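Local coordinates for ankyrin repeat family protein (Enterococcus faecalis, PDB 3HRA) that is of uncertain biochemical role but, as an ankyrin repeat protein, probably binds partner proteins through its array of stacked helices, at residues 52-55 / 56-60; 120-123 / 124-128; 191-194 / 195-199. All coordinates share one frame; numbering follows the deposited sequence.

Contact 1 (52-55 / 56-60); sequences IEIA and KALID
The carboxylate of E53 meets the K56 side chain through OE2 alone, 4.0 Å from K56 CD. This CH2 lies off one side of the carboxylate plane, and the two chains cross at about a right angle. OE2 also accepts a hydrogen bond from a water 2.7 Å away, and K56 NZ donates a weak one of 3.3 Å to the same water; the charged atoms, OE2 and NZ 5.0 Å apart, do not touch and are bridged loosely through it. OE1 forms a salt bridge with K22. The K56 chain is extended beyond CG and runs beside I52, bringing CE to 3.7 Å from I52 CG2. On another side of the helix, I54 and L58, one turn apart, lie side by side: with CG1 beside the backbone N (chi1 -72°), I54 CG2 stands anti to it and comes 3.7 Å from L58 CD1. Backbone bonds from K56, A57, L58 and I59 to the carbonyls four residues earlier bind the two turns. The chemistry implies an amphipathic helix: I54 and L58 face helix 42-49, of the same predicted ankyrin repeat, and I54 also helix 18-25, while the polar side carries the water link and the E53–K22 salt bridge.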
loop_
_atom_site.group_PDB
_atom_site.type_symbol
_atom_site.label_atom_id
_atom_site.label_comp_id
_atom_site.label_asym_id
_atom_site.label_seq_id
_atom_site.Cartn_x
_atom_site.Cartn_y
_atom_site.Cartn_z
ATOM N N ILE A 52 0.475 -6.250 14.282
ATOM C CA ILE A 52 1.394 -7.015 13.458
ATOM C C ILE A 52 1.303 -8.531 13.728
ATOM O O ILE A 52 1.294 -9.342 12.799
ATOM C CB ILE A 52 2.836 -6.499 13.662
ATOM C CG1 ILE A 52 2.943 -5.049 13.170
ATOM C CG2 ILE A 52 3.819 -7.365 12.936
ATOM C CD1 ILE A 52 4.275 -4.339 13.532
ATOM N N GLU A 53 1.254 -8.915 14.994
ATOM C CA GLU A 53 1.258 -10.336 15.318
ATOM C C GLU A 53 -0.047 -11.003 14.875
ATOM O O GLU A 53 -0.036 -12.125 14.367
ATOM C CB GLU A 53 1.522 -10.555 16.814
ATOM C CG GLU A 53 1.587 -12.029 17.229
ATOM C CD GLU A 53 2.725 -12.804 16.557
ATOM O OE1 GLU A 53 2.768 -14.046 16.731
ATOM O OE2 GLU A 53 3.579 -12.180 15.869
ATOM N N ILE A 54 -1.166 -10.303 15.055
ATOM C CA ILE A 54 -2.450 -10.808 14.596
ATOM C C ILE A 54 -2.406 -10.986 13.078
ATOM O O ILE A 54 -2.843 -12.012 12.547
ATOM C CB ILE A 54 -3.618 -9.885 15.029
ATOM C CG1 ILE A 54 -3.853 -10.024 16.540
ATOM C CG2 ILE A 54 -4.902 -10.206 14.231
ATOM C CD1 ILE A 54 -4.899 -9.072 17.100
ATOM N N ALA A 55 -1.881 -9.979 12.385
ATOM C CA ALA A 55 -1.818 -10.035 10.931
ATOM C C ALA A 55 -0.961 -11.213 10.472
ATOM O O ALA A 55 -1.340 -11.942 9.553
ATOM C CB ALA A 55 -1.299 -8.695 10.339
ATOM N N LYS A 56 0.198 -11.402 11.098
ATOM C CA LYS A 56 1.058 -12.547 10.756
ATOM C C LYS A 56 0.326 -13.875 10.998
ATOM O O LYS A 56 0.374 -14.780 10.159
ATOM C CB LYS A 56 2.375 -12.498 11.539
ATOM C CG LYS A 56 3.315 -11.365 11.123
ATOM C CD LYS A 56 4.544 -11.315 12.047
ATOM C CE LYS A 56 5.560 -10.298 11.534
ATOM N NZ LYS A 56 6.690 -10.154 12.497
ATOM N N ALA A 57 -0.358 -13.982 12.137
ATOM C CA ALA A 57 -1.107 -15.206 12.464
ATOM C C ALA A 57 -2.160 -15.545 11.405
ATOM O O ALA A 57 -2.347 -16.717 11.046
ATOM C CB ALA A 57 -1.762 -15.097 13.842
ATOM N N LEU A 58 -2.849 -14.520 10.916
ATOM C CA LEU A 58 -3.929 -14.718 9.949
ATOM C C LEU A 58 -3.357 -15.098 8.590
ATOM O O LEU A 58 -3.890 -15.978 7.914
ATOM C CB LEU A 58 -4.800 -13.458 9.852
ATOM C CG LEU A 58 -5.692 -13.220 11.073
ATOM C CD1 LEU A 58 -6.236 -11.800 11.116
ATOM C CD2 LEU A 58 -6.838 -14.238 11.094
ATOM N N ILE A 59 -2.272 -14.438 8.191
ATOM C CA ILE A 59 -1.615 -14.762 6.930
ATOM C C ILE A 59 -1.095 -16.202 6.936
ATOM O O ILE A 59 -1.210 -16.923 5.942
ATOM C CB ILE A 59 -0.478 -13.768 6.604
ATOM C CG1 ILE A 59 -1.076 -12.405 6.248
ATOM C CG2 ILE A 59 0.337 -14.273 5.436
ATOM C CD1 ILE A 59 -0.064 -11.239 6.337
ATOM N N ASP A 60 -0.527 -16.628 8.059
ATOM C CA ASP A 60 -0.063 -18.011 8.191
ATOM C C ASP A 60 -1.211 -19.012 8.097
ATOM O O ASP A 60 -1.002 -20.151 7.701
ATOM C CB ASP A 60 0.672 -18.214 9.525
ATOM C CG ASP A 60 2.037 -17.529 9.573
ATOM O OD1 ASP A 60 2.508 -16.988 8.540
ATOM O OD2 ASP A 60 2.645 -17.539 10.668
HETATM O O HOH W 1 5.159 -10.072 15.436
#

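Contact 2 (120-123 / 124-128); sequences DNVK and LLLED
V122 and L126 make the side-chain contact here, lying side by side and pointing the same way, with V122 CG1 3.7 Å from L126 CD1. The valine has chi1 at 175°, which sets CG1 beside the carbonyl carbon and thus toward L126 on the following turn. L126 CG also lies 3.2 Å from V122 O, over the same carbonyl that accepts the L126 N-H at 2.9 Å. E127 repeats this one step on: its CG settles 3.1 Å from K123 O, which accepts its own N-H, and its extended chain carries the carboxylate outward. L124 differs from these, with a first torsion of -127° that falls between the staggered positions and a CB 3.4 Å from N121 O; its side chain packs on T85 and A89.

In the next shell the regular helical bonds from L124, L125, L126 and E127 to D120, N121, V122 and K123 hold these groups in step. On the outer side K123 extends back up the helix to form a long salt bridge with D120, NZ to OD1 3.6 Å, a pairing of neighbouring turns at the surface. The N121 amide is buried but satisfied at both ends: ND2 donates to G80 O, and OD1 is hydrogen-bonded to T85 OG1. The amide thus bridges the end of helix 75-81, where G80 lies, and the start of helix 85-94, where T85 lies. Among the neighbouring helices of the ankyrin stack, helix 85-94 meets L124 and N121, helix 110-115 lies against V122 and L126, and L163 of helix 155-166 touches V122, K123 and L126, leaving helix 119-128 packed between its neighbours.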
loop_
_atom_site.group_PDB
_atom_site.type_symbol
_atom_site.label_atom_id
_atom_site.label_comp_id
_atom_site.label_asym_id
_atom_site.label_seq_id
_atom_site.Cartn_x
_atom_site.Cartn_y
_atom_site.Cartn_z
ATOM N N ASP A 120 10.018 3.795 3.339
ATOM C CA ASP A 120 10.389 2.408 3.589
ATOM C C ASP A 120 9.480 1.447 2.818
ATOM O O ASP A 120 9.952 0.450 2.272
ATOM C CB ASP A 120 10.388 2.101 5.088
ATOM C CG ASP A 120 11.540 2.781 5.819
ATOM O OD1 ASP A 120 12.662 2.827 5.249
ATOM O OD2 ASP A 120 11.320 3.273 6.953
ATOM N N ASN A 121 8.193 1.770 2.723
ATOM C CA ASN A 121 7.290 0.980 1.881
ATOM C C ASN A 121 7.644 1.035 0.397
ATOM O O ASN A 121 7.597 0.015 -0.305
ATOM C CB ASN A 121 5.821 1.393 2.086
ATOM C CG ASN A 121 5.177 0.665 3.252
ATOM O OD1 ASN A 121 5.866 0.129 4.103
ATOM N ND2 ASN A 121 3.850 0.639 3.283
ATOM N N VAL A 122 8.002 2.224 -0.079
ATOM C CA VAL A 122 8.440 2.375 -1.461
ATOM C C VAL A 122 9.628 1.461 -1.769
ATOM O O VAL A 122 9.637 0.766 -2.786
ATOM C CB VAL A 122 8.798 3.834 -1.771
ATOM C CG1 VAL A 122 9.360 3.943 -3.178
ATOM C CG2 VAL A 122 7.558 4.716 -1.576
ATOM N N LYS A 123 10.617 1.467 -0.883
ATOM C CA LYS A 123 11.829 0.664 -1.062
ATOM C C LYS A 123 11.475 -0.794 -1.132
ATOM O O LYS A 123 11.947 -1.518 -2.010
ATOM C CB LYS A 123 12.797 0.879 0.097
ATOM C CG LYS A 123 13.429 2.244 0.143
ATOM C CD LYS A 123 14.237 2.430 1.433
ATOM C CE LYS A 123 14.766 3.869 1.547
ATOM N NZ LYS A 123 14.974 4.312 2.967
ATOM N N LEU A 124 10.631 -1.220 -0.195
ATOM C CA LEU A 124 10.170 -2.596 -0.132
ATOM C C LEU A 124 9.499 -3.021 -1.443
ATOM O O LEU A 124 9.810 -4.082 -2.003
ATOM C CB LEU A 124 9.176 -2.722 1.019
ATOM C CG LEU A 124 9.371 -3.783 2.088
ATOM C CD1 LEU A 124 10.813 -3.862 2.522
ATOM C CD2 LEU A 124 8.452 -3.446 3.268
ATOM N N LEU A 125 8.581 -2.192 -1.936
ATOM C CA LEU A 125 7.851 -2.526 -3.150
ATOM C C LEU A 125 8.771 -2.519 -4.377
ATOM O O LEU A 125 8.636 -3.372 -5.263
ATOM C CB LEU A 125 6.662 -1.588 -3.345
ATOM C CG LEU A 125 5.570 -1.714 -2.269
ATOM C CD1 LEU A 125 4.697 -0.468 -2.274
ATOM C CD2 LEU A 125 4.720 -2.975 -2.466
ATOM N N LEU A 126 9.700 -1.566 -4.425
ATOM C CA LEU A 126 10.666 -1.538 -5.521
ATOM C C LEU A 126 11.580 -2.787 -5.512
ATOM O O LEU A 126 11.806 -3.400 -6.559
ATOM C CB LEU A 126 11.479 -0.241 -5.507
ATOM C CG LEU A 126 10.691 1.045 -5.805
ATOM C CD1 LEU A 126 11.568 2.276 -5.654
ATOM C CD2 LEU A 126 10.082 1.002 -7.195
ATOM N N GLU A 127 12.074 -3.172 -4.334
ATOM C CA GLU A 127 12.983 -4.318 -4.203
ATOM C C GLU A 127 12.317 -5.652 -4.517
ATOM O O GLU A 127 12.858 -6.449 -5.285
ATOM C CB GLU A 127 13.618 -4.376 -2.799
ATOM C CG GLU A 127 14.489 -3.176 -2.452
ATOM C CD GLU A 127 15.101 -3.263 -1.055
ATOM O OE1 GLU A 127 14.841 -4.262 -0.335
ATOM O OE2 GLU A 127 15.844 -2.327 -0.682
ATOM N N ASP A 128 11.149 -5.913 -3.921
ATOM C CA ASP A 128 10.534 -7.244 -4.018
ATOM C C ASP A 128 9.007 -7.233 -4.165
ATOM O O ASP A 128 8.319 -8.114 -3.630
ATOM C CB ASP A 128 10.928 -8.121 -2.813
ATOM C CG ASP A 128 12.369 -8.644 -2.896
ATOM O OD1 ASP A 128 12.820 -9.037 -3.999
ATOM O OD2 ASP A 128 13.049 -8.660 -1.847
#

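Contact 3 (191-194 / 195-199); sequences TEIS and KILAQ
I193 and L197 form the tight half of this contact, one turn apart and pointing the same way, with I193 CG2 3.8 Å from L197 CD1. The isoleucine branch reaches its partner because CG2 stands opposite the backbone N while CG1 sits beside it (chi1 -70°). The backbone bond from L197 N to I193 O, at 2.9 Å, joins the same two residues. Next to it, I196 brings CG1 to within 3.1 Å of E192 O, which also accepts the I196 N-H, so I196 meets this carbonyl with both backbone and side chain.

The solvent side is looser. E192 and K195 lie alongside each other and meet through their charged ends: K195 NZ gives E192 OE1 a weak hydrogen bond of 3.2 Å within a salt bridge, and CE of the lysine is almost as near that oxygen. Both chains bend, the glutamate at chi2 and the lysine at chi3 (65°), which turns NZ back toward the preceding turn. Both residues are exposed, and the weak bond probably adds little rigidity. S194 OG makes a weak hydrogen bond to Y190 O, just before the helix. Near the C-terminal end the bonding also slackens, the bond from Q199 N to K195 O being weak at 3.4 Å.

As the last helix of the chain, 191-198 has helix 155-166 and helix 181-188 as its neighbours. I193 and L197 touch both of them, meeting Q158 and V161 on the former and A185, A181 and M182 on the latter. I196 adds a further contact to V161, and Q171 NE2 ties down the L197 carbonyl from outside.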
loop_
_atom_site.group_PDB
_atom_site.type_symbol
_atom_site.label_atom_id
_atom_site.label_comp_id
_atom_site.label_asym_id
_atom_site.label_seq_id
_atom_site.Cartn_x
_atom_site.Cartn_y
_atom_site.Cartn_z
ATOM N N THR A 191 12.481 23.770 -6.203
ATOM C CA THR A 191 13.807 23.839 -6.775
ATOM C C THR A 191 14.641 22.575 -6.637
ATOM O O THR A 191 15.269 22.153 -7.597
ATOM C CB THR A 191 14.616 25.022 -6.179
ATOM O OG1 THR A 191 13.812 26.205 -6.202
ATOM C CG2 THR A 191 15.860 25.248 -6.992
ATOM N N GLU A 192 14.679 21.987 -5.447
ATOM C CA GLU A 192 15.513 20.806 -5.237
ATOM C C GLU A 192 15.017 19.607 -6.041
ATOM O O GLU A 192 15.817 18.859 -6.588
ATOM C CB GLU A 192 15.612 20.445 -3.756
ATOM C CG GLU A 192 16.283 21.508 -2.880
ATOM C CD GLU A 192 17.754 21.743 -3.247
ATOM O OE1 GLU A 192 18.429 20.798 -3.715
ATOM O OE2 GLU A 192 18.237 22.880 -3.058
ATOM N N ILE A 193 13.700 19.431 -6.112
ATOM C CA ILE A 193 13.134 18.398 -6.969
ATOM C C ILE A 193 13.449 18.645 -8.444
ATOM O O ILE A 193 13.828 17.715 -9.164
ATOM C CB ILE A 193 11.615 18.205 -6.712
ATOM C CG1 ILE A 193 11.434 17.569 -5.334
ATOM C CG2 ILE A 193 10.981 17.335 -7.787
ATOM C CD1 ILE A 193 9.983 17.397 -4.891
ATOM N N SER A 194 13.306 19.894 -8.897
ATOM C CA SER A 194 13.598 20.213 -10.301
ATOM C C SER A 194 15.033 19.843 -10.680
ATOM O O SER A 194 15.294 19.301 -11.751
ATOM C CB SER A 194 13.364 21.698 -10.588
ATOM O OG SER A 194 11.985 22.023 -10.487
ATOM N N LYS A 195 15.961 20.155 -9.787
ATOM C CA LYS A 195 17.369 19.873 -9.999
ATOM C C LYS A 195 17.599 18.359 -10.093
ATOM O O LYS A 195 18.319 17.885 -10.980
ATOM C CB LYS A 195 18.187 20.475 -8.856
ATOM C CG LYS A 195 19.674 20.288 -8.998
ATOM C CD LYS A 195 20.435 21.059 -7.927
ATOM C CE LYS A 195 20.142 20.509 -6.547
ATOM N NZ LYS A 195 21.017 21.134 -5.514
ATOM N N ILE A 196 16.991 17.608 -9.183
ATOM C CA ILE A 196 17.081 16.148 -9.196
ATOM C C ILE A 196 16.557 15.622 -10.530
ATOM O O ILE A 196 17.217 14.827 -11.203
ATOM C CB ILE A 196 16.278 15.533 -8.031
ATOM C CG1 ILE A 196 16.870 15.939 -6.678
ATOM C CG2 ILE A 196 16.218 14.017 -8.151
ATOM C CD1 ILE A 196 15.980 15.556 -5.505
ATOM N N LEU A 197 15.382 16.086 -10.942
ATOM C CA LEU A 197 14.784 15.603 -12.189
ATOM C C LEU A 197 15.633 15.948 -13.414
ATOM O O LEU A 197 15.716 15.158 -14.349
ATOM C CB LEU A 197 13.359 16.130 -12.363
ATOM C CG LEU A 197 12.344 15.575 -11.359
ATOM C CD1 LEU A 197 10.987 16.251 -11.478
ATOM C CD2 LEU A 197 12.188 14.066 -11.507
ATOM N N ALA A 198 16.258 17.129 -13.406
ATOM C CA ALA A 198 17.085 17.583 -14.528
ATOM C C ALA A 198 18.315 16.693 -14.741
ATOM O O ALA A 198 18.901 16.680 -15.820
ATOM C CB ALA A 198 17.525 19.031 -14.320
ATOM N N GLN A 199 18.703 15.961 -13.708
ATOM C CA GLN A 199 19.880 15.106 -13.779
ATOM C C GLN A 199 19.648 13.742 -14.423
ATOM O O GLN A 199 20.600 13.002 -14.664
ATOM C CB GLN A 199 20.482 14.954 -12.383
ATOM C CG GLN A 199 21.133 16.263 -11.910
ATOM C CD GLN A 199 21.436 16.260 -10.442
ATOM O OE1 GLN A 199 21.215 15.259 -9.755
ATOM N NE2 GLN A 199 21.952 17.377 -9.940
#

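From the N terminus the three contacts come in series, and none nests within or crosses another. Each joins two adjoining segments of a single helix, so none closes a loop. Contact 1 lies on helix 52-60, contact 2 on helix 119-128 and contact 3 on the final helix, 191-198. Their centres lie about 20 Å apart between contacts 1 and 2 and 22 Å between 2 and 3, while contacts 1 and 3, about 41 Å apart, stand on opposite sides of the chain's centre. None touches another; helix 85-94 borders contacts 1 and 2, and helix 155-166 borders contacts 2 and 3, so these two helices lie between successive contacts.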